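Side-chain contacts in chitin binding protein (Enterococcus faecalis, PDB 4A02), which cleaves crystalline alpha- and beta-chitin oxidatively as a secreted, copper-dependent lytic polysaccharide monooxygenase: residues L76-N81 against Q159-N164; I132-D137 against H142-V147. All coordinates share one frame; numbering follows the deposited sequence.

Contact 1: L76-N81 against Q159-N164; sequences LDITWN and QAIDVN
The amide oxygen OE1 of Gln159 is gripped twice, by the hydroxyl of Ser9 and by the backbone N of Val4, and this holds the amide end of the side chain that meets Trp80 across the core. The setting is the immunoglobulin-like beta-sandwich of the chitin-active monooxygenases: 76-81 lies on a strand of one sheet and 159-164 on a strand of the other, with Trp80 and Gln159 CA atoms 9.8 Å apart. The pair illustrates how facing strands of a sandwich meet through side chains, here without a hydrogen bond between the two segments. The CB of Trp80 does not point at 159-164. Its CG stands beside the backbone N, anti to the carbonyl carbon (chi1 -67°), and from there the long indole carries its six-membered ring across. CH2 and CZ3 of that ring both meet the CG methylene of Gln159, CH2 at 3.7 Å, while CB lies slightly farther off. The Gln159 chain is bent at CB-CG (chi2 -78°), which presents this methylene to the indole while the amide turns off to its polar partners, its plane 50° from the ring. The indole NE1 is tied to the hydroxyl of Tyr93, so both polar ends are held and the aliphatic and aromatic surfaces between them do the touching. Farther along the interface the ends of Ile78 and Ile161 probably meet, though this is doubtful because Ile78 has two modelled conformers. The copper site is near: the Trp80 side chain is about 9 Å from that of the copper ligand His1. Within its own segment the next residue, Asn81, turns back, its ND2 donating to the backbone O of Trp80 at 3.0 Å from above the carbonyl plane.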
# COMPACT_ATOMS: atom_id res chain seq x y z
N LEU A 76 -2.66 -14.41 1.87
CA LEU A 76 -3.39 -13.26 2.40
C LEU A 76 -4.28 -12.74 1.27
O LEU A 76 -3.79 -12.42 0.17
CB LEU A 76 -2.43 -12.15 2.82
CG LEU A 76 -3.13 -10.83 3.24
CD1 LEU A 76 -3.91 -10.98 4.51
CD2 LEU A 76 -2.06 -9.75 3.39
N ASP A 77 -5.59 -12.62 1.53
CA ASP A 77 -6.49 -12.01 0.59
C ASP A 77 -6.40 -10.49 0.76
O ASP A 77 -6.61 -9.97 1.86
CB ASP A 77 -7.89 -12.52 0.82
CG ASP A 77 -8.09 -13.97 0.43
OD1 ASP A 77 -7.27 -14.54 -0.33
OD2 ASP A 77 -9.07 -14.58 0.93
N ILE A 78 -6.09 -9.81 -0.32
CA ILE A 78 -5.87 -8.36 -0.28
C ILE A 78 -6.83 -7.72 -1.30
O ILE A 78 -6.84 -8.21 -2.44
CB ILE A 78 -4.37 -8.10 -0.49
CG1 ILE A 78 -4.05 -6.63 -0.34
CG2 ILE A 78 -3.82 -8.67 -1.80
CD1 ILE A 78 -2.62 -6.33 0.08
N THR A 79 -7.71 -6.77 -0.88
CA THR A 79 -8.81 -6.18 -1.65
C THR A 79 -8.56 -4.71 -1.90
O THR A 79 -8.32 -3.95 -0.93
CB THR A 79 -10.14 -6.36 -0.94
OG1 THR A 79 -10.40 -7.75 -0.78
CG2 THR A 79 -11.33 -5.78 -1.71
N TRP A 80 -8.65 -4.31 -3.15
CA TRP A 80 -8.67 -2.91 -3.56
C TRP A 80 -10.12 -2.44 -3.73
O TRP A 80 -10.99 -3.20 -4.14
CB TRP A 80 -7.93 -2.66 -4.85
CG TRP A 80 -6.46 -2.85 -4.84
CD1 TRP A 80 -5.77 -4.02 -4.79
CD2 TRP A 80 -5.47 -1.81 -4.93
NE1 TRP A 80 -4.41 -3.78 -4.83
CE2 TRP A 80 -4.21 -2.43 -4.92
CE3 TRP A 80 -5.54 -0.41 -5.01
CZ2 TRP A 80 -3.03 -1.69 -5.01
CZ3 TRP A 80 -4.38 0.32 -5.08
CH2 TRP A 80 -3.12 -0.32 -5.08
N ASN A 81 -10.34 -1.15 -3.46
CA ASN A 81 -11.56 -0.48 -3.85
C ASN A 81 -11.17 0.66 -4.79
O ASN A 81 -10.31 1.48 -4.44
CB ASN A 81 -12.33 0.08 -2.66
CG ASN A 81 -12.97 -0.91 -1.72
OD1 ASN A 81 -13.56 -0.49 -0.69
ND2 ASN A 81 -12.93 -2.20 -2.02
N GLN A 159 0.25 2.06 -2.33
CA GLN A 159 -0.47 1.84 -1.07
C GLN A 159 0.40 1.11 -0.06
O GLN A 159 0.59 -0.10 -0.12
CB GLN A 159 -1.74 1.05 -1.36
CG GLN A 159 -2.77 1.85 -2.13
CD GLN A 159 -3.51 2.82 -1.23
OE1 GLN A 159 -4.23 2.36 -0.33
NE2 GLN A 159 -3.38 4.11 -1.44
N ALA A 160 0.91 1.88 0.92
CA ALA A 160 1.53 1.29 2.09
C ALA A 160 0.47 0.79 3.06
O ALA A 160 -0.51 1.50 3.32
CB ALA A 160 2.41 2.34 2.78
N ILE A 161 0.70 -0.40 3.60
CA ILE A 161 -0.26 -1.09 4.48
C ILE A 161 0.51 -1.59 5.69
O ILE A 161 1.48 -2.35 5.55
CB ILE A 161 -0.88 -2.28 3.72
CG1 ILE A 161 -1.58 -1.86 2.42
CG2 ILE A 161 -1.84 -3.05 4.63
CD1 ILE A 161 -1.38 -2.84 1.33
N ASP A 162 0.12 -1.16 6.88
CA ASP A 162 0.77 -1.56 8.13
C ASP A 162 0.10 -2.83 8.68
O ASP A 162 -1.13 -2.84 8.86
CB ASP A 162 0.63 -0.44 9.15
CG ASP A 162 1.30 0.83 8.70
OD1 ASP A 162 2.57 0.87 8.76
OD2 ASP A 162 0.60 1.78 8.29
N VAL A 163 0.91 -3.84 8.97
CA VAL A 163 0.40 -5.09 9.51
C VAL A 163 1.26 -5.52 10.69
O VAL A 163 2.42 -5.13 10.83
CB VAL A 163 0.32 -6.20 8.45
CG1 VAL A 163 -0.65 -5.80 7.36
CG2 VAL A 163 1.69 -6.54 7.87
N ASN A 164 0.66 -6.37 11.53
CA ASN A 164 1.35 -7.05 12.62
C ASN A 164 1.22 -8.53 12.36
O ASN A 164 0.10 -9.04 12.37
CB ASN A 164 0.76 -6.65 13.97
CG ASN A 164 1.42 -7.45 15.07
OD1 ASN A 164 2.64 -7.43 15.22
ND2 ASN A 164 0.62 -8.20 15.79

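Contact 2: I132-D137 against H142-V147; sequences INIPTD and HVIYAV
With CG1 set beside the backbone N in both Ile134 (chi1 -56°) and Ile144, these two isoleucines differ mainly at the next bond: Ile144 runs on extended (chi2 166°), whereas Ile134 folds over (chi2 -60°). The outcome is a tip-to-tip meeting in which CD1 of Ile134 comes to 4.0 Å from CD1 of Ile144, the two side chains crossing at about a right angle. Ile144 also uses its second branch. Its CG2 looks toward CD1 of Ile132, at a loose 4.5 Å, so one branched residue serves two partners from the facing strand, two positions apart in the chain. Residues 132-134 end one strand, 142-147 begin the next, and the connection between them carries the chain from one sheet of the sandwich to the other; this is a beta-arch rather than a hairpin, because the strands meet through side chains. The CA atoms of Ile134 and Ile144 are accordingly 9.4 Å apart, and the backbones bond elsewhere, Ile134 to Gly74 and Ile144 to Ile161. Leu76 and Ile95 also touch Ile144, while Ile114 lies against both Ile132 and Ile134, extending the apolar cluster into neighbouring strands. Each of the three isoleucines is buried, and every atom in touch across the two segments is a methyl carbon. The attraction is therefore dispersion together with the exclusion of water, without direction or charge, and any selectivity would have to come from the shape and rotation of the branched side chains.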
# COMPACT_ATOMS: atom_id res chain seq x y z
N ILE A 132 -2.00 -12.98 -2.09
CA ILE A 132 -0.55 -12.93 -2.10
C ILE A 132 -0.00 -13.79 -0.98
O ILE A 132 -0.64 -14.00 0.05
CB ILE A 132 -0.04 -11.47 -2.03
CG1 ILE A 132 -0.34 -10.84 -0.65
CG2 ILE A 132 -0.57 -10.67 -3.17
CD1 ILE A 132 0.25 -9.45 -0.52
N ASN A 133 1.22 -14.28 -1.13
CA ASN A 133 1.83 -15.14 -0.15
C ASN A 133 2.74 -14.36 0.75
O ASN A 133 3.80 -13.87 0.35
CB ASN A 133 2.58 -16.30 -0.80
CG ASN A 133 1.63 -17.23 -1.51
OD1 ASN A 133 0.59 -17.59 -0.94
ND2 ASN A 133 2.03 -17.61 -2.69
N ILE A 134 2.37 -14.24 2.03
CA ILE A 134 3.21 -13.62 3.02
C ILE A 134 4.29 -14.61 3.42
O ILE A 134 3.96 -15.71 3.90
CB ILE A 134 2.39 -13.15 4.23
CG1 ILE A 134 1.28 -12.21 3.82
CG2 ILE A 134 3.30 -12.59 5.31
CD1 ILE A 134 1.73 -10.94 3.12
N PRO A 135 5.58 -14.28 3.27
CA PRO A 135 6.63 -15.28 3.57
C PRO A 135 6.55 -15.76 4.98
O PRO A 135 6.27 -15.02 5.93
CB PRO A 135 7.92 -14.52 3.26
CG PRO A 135 7.52 -13.47 2.25
CD PRO A 135 6.14 -13.04 2.70
N THR A 136 6.81 -17.06 5.16
CA THR A 136 6.62 -17.69 6.43
C THR A 136 7.61 -17.28 7.52
O THR A 136 7.32 -17.58 8.67
CB THR A 136 6.57 -19.24 6.27
OG1 THR A 136 7.76 -19.65 5.72
CG2 THR A 136 5.42 -19.57 5.35
N ASP A 137 8.70 -16.62 7.19
CA ASP A 137 9.60 -16.14 8.20
C ASP A 137 9.07 -14.90 8.89
O ASP A 137 9.58 -14.54 9.95
CB ASP A 137 11.01 -15.82 7.66
CG ASP A 137 11.07 -14.67 6.70
OD1 ASP A 137 10.07 -14.33 6.06
OD2 ASP A 137 12.20 -14.09 6.57
N HIS A 142 5.21 -5.06 10.11
CA HIS A 142 5.68 -5.02 8.75
C HIS A 142 4.85 -4.05 7.95
O HIS A 142 3.73 -3.68 8.33
CB HIS A 142 5.62 -6.43 8.10
CG HIS A 142 6.77 -7.28 8.58
ND1 HIS A 142 8.03 -7.03 8.06
CD2 HIS A 142 6.86 -8.22 9.55
CE1 HIS A 142 8.82 -7.84 8.69
NE2 HIS A 142 8.17 -8.57 9.59
N VAL A 143 5.43 -3.62 6.81
CA VAL A 143 4.72 -2.81 5.83
C VAL A 143 4.66 -3.59 4.54
O VAL A 143 5.69 -4.00 4.00
CB VAL A 143 5.37 -1.43 5.65
CG1 VAL A 143 4.67 -0.63 4.55
CG2 VAL A 143 5.36 -0.65 6.95
N ILE A 144 3.44 -3.77 4.03
CA ILE A 144 3.20 -4.25 2.68
C ILE A 144 3.06 -3.03 1.78
O ILE A 144 2.39 -2.07 2.13
CB ILE A 144 1.94 -5.14 2.62
CG1 ILE A 144 2.08 -6.37 3.51
CG2 ILE A 144 1.59 -5.51 1.19
CD1 ILE A 144 0.79 -7.09 3.74
N TYR A 145 3.70 -3.08 0.61
CA TYR A 145 3.62 -2.00 -0.36
C TYR A 145 2.97 -2.56 -1.62
O TYR A 145 3.51 -3.46 -2.24
CB TYR A 145 4.97 -1.42 -0.67
CG TYR A 145 5.00 -0.06 -1.30
CD1 TYR A 145 4.32 0.99 -0.73
CD2 TYR A 145 5.78 0.19 -2.42
CE1 TYR A 145 4.37 2.29 -1.29
CE2 TYR A 145 5.89 1.48 -2.94
CZ TYR A 145 5.19 2.52 -2.37
OH TYR A 145 5.34 3.77 -2.89
N ALA A 146 1.79 -2.05 -1.92
CA ALA A 146 0.95 -2.54 -3.02
C ALA A 146 0.92 -1.47 -4.11
O ALA A 146 0.70 -0.30 -3.82
CB ALA A 146 -0.44 -2.82 -2.50
N VAL A 147 1.12 -1.90 -5.36
CA VAL A 147 1.27 -0.96 -6.47
C VAL A 147 0.39 -1.38 -7.63
O VAL A 147 0.58 -2.44 -8.24
CB VAL A 147 2.75 -0.93 -6.94
CG1 VAL A 147 2.90 0.15 -8.03
CG2 VAL A 147 3.68 -0.66 -5.78

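Overall arrangement
Contacts 1 and 2 lie side by side in the sandwich interior, their centres 9 Å apart, and each joins the same two sheets. In chain order the segments run 76-81, 132-137, 142-147, 159-164, so the beta-arch of contact 2 falls within the longer span that contact 1 brings together. Strands 74-82 and 127-134 are neighbours in one sheet, linked by Leu76 N to Ile132 O at 2.7 Å; strands 142-150 and 155-165 are neighbours in the other, linked by Ile161 N to Ile144 O at 2.8 Å. Backbone bonds thus build the sheets and side chains join them, contact 1 reaching toward the copper end while contact 2 lies away from it.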